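Local coordinates for D-isomer specific 2-hydroxyacid dehydrogenase family protein (Aeromonas salmonicida subsp. salmonicida, PDB 3HG7), which probably acts as an NAD-dependent oxidoreductase of the D-isomer specific 2-hydroxyacid dehydrogenase family, at residues 192-202 with 220-231. The protein carries 1 engineered substitution. Numbering follows the deposited sequence.
Sequences LAQADVIVSVL and CKPGAILFNVGR
I198 and F227 meet through their backbones, where F227 N donates a hydrogen bond to I198 O (2.7 Å). It is one of a ladder that joins parallel strands 197-200 and 225-228. I225 N donates to D196 O, I198 N to I225 O, S200 N to F227 O and V229 N to S200 O. The F227 ring turns an edge to I198 O, which lies in its plane. V197 CG1 comes within 3.9 Å of F227 CE2, and V199 CG2 touches CD2 of the same ring. V197 CG1 stands anti to the backbone N (chi1 -174°), and this places it by the ring. Helix 100-115 packs on this face through L111 on V197 and H110 on F227, and I155 of helix 150-161 packs on V199. On the other face L226 CD1 packs 3.7 Å from I198 CG2.

Before the strands, K221 runs its chain past A193 O and A195 O. Its NZ forms a salt bridge with D196 OD1 (3.0 Å), on the syn side and 27° out of the carboxylate plane. D196 OD2 is held separately by T142 N.

At the C-terminal ends of the strands, N228 OD1 accepts from G230 N (3.2 Å) in an Asx turn, and N228 ND2 donates a hydrogen bond to R231 O. S200 OG is buried without a polar partner. A water donates to L202 O. Strands 197-200 and 225-228 are adjacent in the middle of the parallel Rossmann-type sheet of the probable NAD-binding domain.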
# COMPACT_ATOMS: atom_id res chain seq x y z
N LEU A 192 -14.88 -15.45 5.95
CA LEU A 192 -13.86 -15.41 6.99
C LEU A 192 -13.75 -16.73 7.73
O LEU A 192 -12.65 -17.17 8.13
CB LEU A 192 -14.15 -14.29 8.00
CG LEU A 192 -13.86 -12.83 7.57
CD1 LEU A 192 -14.24 -11.86 8.69
CD2 LEU A 192 -12.41 -12.62 7.14
N ALA A 193 -14.91 -17.35 7.92
CA ALA A 193 -15.01 -18.57 8.68
C ALA A 193 -14.16 -19.67 8.08
O ALA A 193 -13.70 -20.54 8.80
CB ALA A 193 -16.47 -19.02 8.78
N GLN A 194 -13.98 -19.63 6.76
CA GLN A 194 -13.19 -20.66 6.06
C GLN A 194 -11.81 -20.16 5.61
O GLN A 194 -11.13 -20.83 4.82
CB GLN A 194 -13.97 -21.25 4.88
CG GLN A 194 -14.09 -20.35 3.66
CD GLN A 194 -15.30 -20.68 2.82
OE1 GLN A 194 -16.44 -20.58 3.29
NE2 GLN A 194 -15.07 -21.08 1.57
N ALA A 195 -11.40 -19.00 6.11
CA ALA A 195 -10.14 -18.35 5.71
C ALA A 195 -8.95 -18.71 6.63
O ALA A 195 -8.99 -18.50 7.84
CB ALA A 195 -10.32 -16.82 5.63
N ASP A 196 -7.88 -19.24 6.04
CA ASP A 196 -6.67 -19.53 6.80
C ASP A 196 -5.79 -18.29 6.85
O ASP A 196 -5.12 -18.02 7.86
CB ASP A 196 -5.92 -20.70 6.19
CG ASP A 196 -6.75 -21.96 6.20
OD1 ASP A 196 -7.29 -22.27 7.29
OD2 ASP A 196 -6.88 -22.60 5.14
N VAL A 197 -5.78 -17.57 5.73
CA VAL A 197 -5.02 -16.35 5.58
C VAL A 197 -6.00 -15.31 5.05
O VAL A 197 -6.79 -15.61 4.14
CB VAL A 197 -3.84 -16.51 4.59
CG1 VAL A 197 -2.98 -15.24 4.57
CG2 VAL A 197 -2.95 -17.70 4.97
N ILE A 198 -5.95 -14.11 5.62
CA ILE A 198 -6.79 -13.00 5.19
C ILE A 198 -5.90 -11.83 4.81
O ILE A 198 -5.01 -11.45 5.58
CB ILE A 198 -7.76 -12.53 6.30
CG1 ILE A 198 -8.56 -13.70 6.87
CG2 ILE A 198 -8.74 -11.50 5.75
CD1 ILE A 198 -8.95 -13.51 8.32
N VAL A 199 -6.13 -11.27 3.62
CA VAL A 199 -5.35 -10.12 3.17
C VAL A 199 -6.30 -8.96 2.90
O VAL A 199 -7.07 -8.99 1.94
CB VAL A 199 -4.44 -10.44 1.94
CG1 VAL A 199 -3.67 -9.20 1.50
CG2 VAL A 199 -3.41 -11.50 2.29
N SER A 200 -6.26 -7.96 3.78
CA SER A 200 -7.00 -6.71 3.60
C SER A 200 -6.21 -5.65 2.80
O SER A 200 -5.15 -5.19 3.21
CB SER A 200 -7.43 -6.15 4.96
OG SER A 200 -8.34 -5.08 4.80
N VAL A 201 -6.72 -5.31 1.62
CA VAL A 201 -6.07 -4.33 0.78
C VAL A 201 -7.14 -3.32 0.35
O VAL A 201 -7.28 -3.03 -0.83
CB VAL A 201 -5.47 -4.92 -0.52
CG1 VAL A 201 -4.21 -4.13 -0.92
CG2 VAL A 201 -5.19 -6.40 -0.42
N LEU A 202 -7.90 -2.82 1.31
CA LEU A 202 -9.10 -2.04 0.97
C LEU A 202 -8.82 -0.55 0.94
O LEU A 202 -8.06 -0.05 1.78
CB LEU A 202 -10.22 -2.30 1.97
CG LEU A 202 -11.01 -3.60 1.89
CD1 LEU A 202 -11.79 -3.70 3.17
CD2 LEU A 202 -11.94 -3.68 0.67
N CYS A 220 -13.65 -15.07 14.24
CA CYS A 220 -13.40 -15.84 13.03
C CYS A 220 -12.00 -16.48 12.85
O CYS A 220 -11.18 -16.00 12.06
CB CYS A 220 -13.76 -15.05 11.78
SG CYS A 220 -13.99 -16.18 10.45
N LYS A 221 -11.78 -17.55 13.61
CA LYS A 221 -10.80 -18.63 13.33
C LYS A 221 -9.50 -18.56 14.13
O LYS A 221 -8.76 -17.58 14.03
CB LYS A 221 -10.54 -18.87 11.84
CG LYS A 221 -10.75 -20.33 11.43
CD LYS A 221 -10.11 -20.72 10.11
CE LYS A 221 -10.76 -21.99 9.55
NZ LYS A 221 -9.85 -22.88 8.77
N PRO A 222 -9.23 -19.62 14.92
CA PRO A 222 -8.14 -19.70 15.89
C PRO A 222 -6.75 -19.44 15.32
O PRO A 222 -5.94 -18.79 15.97
CB PRO A 222 -8.23 -21.15 16.38
CG PRO A 222 -9.01 -21.88 15.31
CD PRO A 222 -10.02 -20.87 14.91
N GLY A 223 -6.46 -19.98 14.14
CA GLY A 223 -5.11 -19.97 13.59
C GLY A 223 -4.97 -19.14 12.33
O GLY A 223 -4.01 -19.29 11.58
N ALA A 224 -5.93 -18.25 12.10
CA ALA A 224 -5.92 -17.43 10.90
C ALA A 224 -4.85 -16.35 11.02
O ALA A 224 -4.54 -15.90 12.12
CB ALA A 224 -7.26 -16.77 10.69
N ILE A 225 -4.32 -15.96 9.88
CA ILE A 225 -3.30 -14.93 9.82
C ILE A 225 -3.96 -13.82 9.05
O ILE A 225 -4.44 -14.03 7.94
CB ILE A 225 -2.03 -15.43 9.09
CG1 ILE A 225 -1.44 -16.62 9.86
CG2 ILE A 225 -0.99 -14.29 8.95
CD1 ILE A 225 -0.44 -17.47 9.09
N LEU A 226 -3.98 -12.64 9.64
CA LEU A 226 -4.55 -11.45 8.99
C LEU A 226 -3.47 -10.46 8.59
O LEU A 226 -2.71 -10.06 9.45
CB LEU A 226 -5.50 -10.75 9.94
CG LEU A 226 -6.04 -9.37 9.51
CD1 LEU A 226 -6.86 -9.48 8.23
CD2 LEU A 226 -6.88 -8.76 10.62
N PHE A 227 -3.44 -10.07 7.31
CA PHE A 227 -2.56 -8.99 6.81
C PHE A 227 -3.38 -7.74 6.57
O PHE A 227 -4.44 -7.80 5.93
CB PHE A 227 -1.97 -9.34 5.45
CG PHE A 227 -0.90 -10.41 5.49
CD1 PHE A 227 0.42 -10.07 5.29
CD2 PHE A 227 -1.24 -11.75 5.67
CE1 PHE A 227 1.43 -11.06 5.32
CE2 PHE A 227 -0.26 -12.74 5.70
CZ PHE A 227 1.07 -12.39 5.51
N ASN A 228 -2.85 -6.60 7.01
CA ASN A 228 -3.40 -5.34 6.56
C ASN A 228 -2.36 -4.50 5.87
O ASN A 228 -1.41 -4.04 6.52
CB ASN A 228 -4.02 -4.52 7.67
CG ASN A 228 -4.79 -3.29 7.13
OD1 ASN A 228 -5.13 -3.23 5.94
ND2 ASN A 228 -5.05 -2.33 7.99
N VAL A 229 -2.54 -4.33 4.57
CA VAL A 229 -1.61 -3.55 3.77
C VAL A 229 -2.33 -2.41 3.01
O VAL A 229 -1.73 -1.75 2.17
CB VAL A 229 -0.92 -4.45 2.76
CG1 VAL A 229 -0.01 -5.46 3.47
CG2 VAL A 229 -1.97 -5.20 1.97
N GLY A 230 -3.62 -2.20 3.30
CA GLY A 230 -4.39 -1.10 2.71
C GLY A 230 -4.21 0.20 3.47
O GLY A 230 -3.29 0.97 3.18
N ARG A 231 -5.09 0.48 4.43
CA ARG A 231 -4.91 1.65 5.31
C ARG A 231 -5.20 1.23 6.73
O ARG A 231 -6.02 0.34 6.96
CB ARG A 231 -5.83 2.82 4.91
CG ARG A 231 -5.97 3.11 3.40
CD ARG A 231 -4.74 3.81 2.79
NE ARG A 231 -4.32 5.01 3.52
CZ ARG A 231 -4.94 6.19 3.49
NH1 ARG A 231 -6.05 6.37 2.77
NH2 ARG A 231 -4.45 7.21 4.20
O HOH W 1 -8.49 -0.29 4.45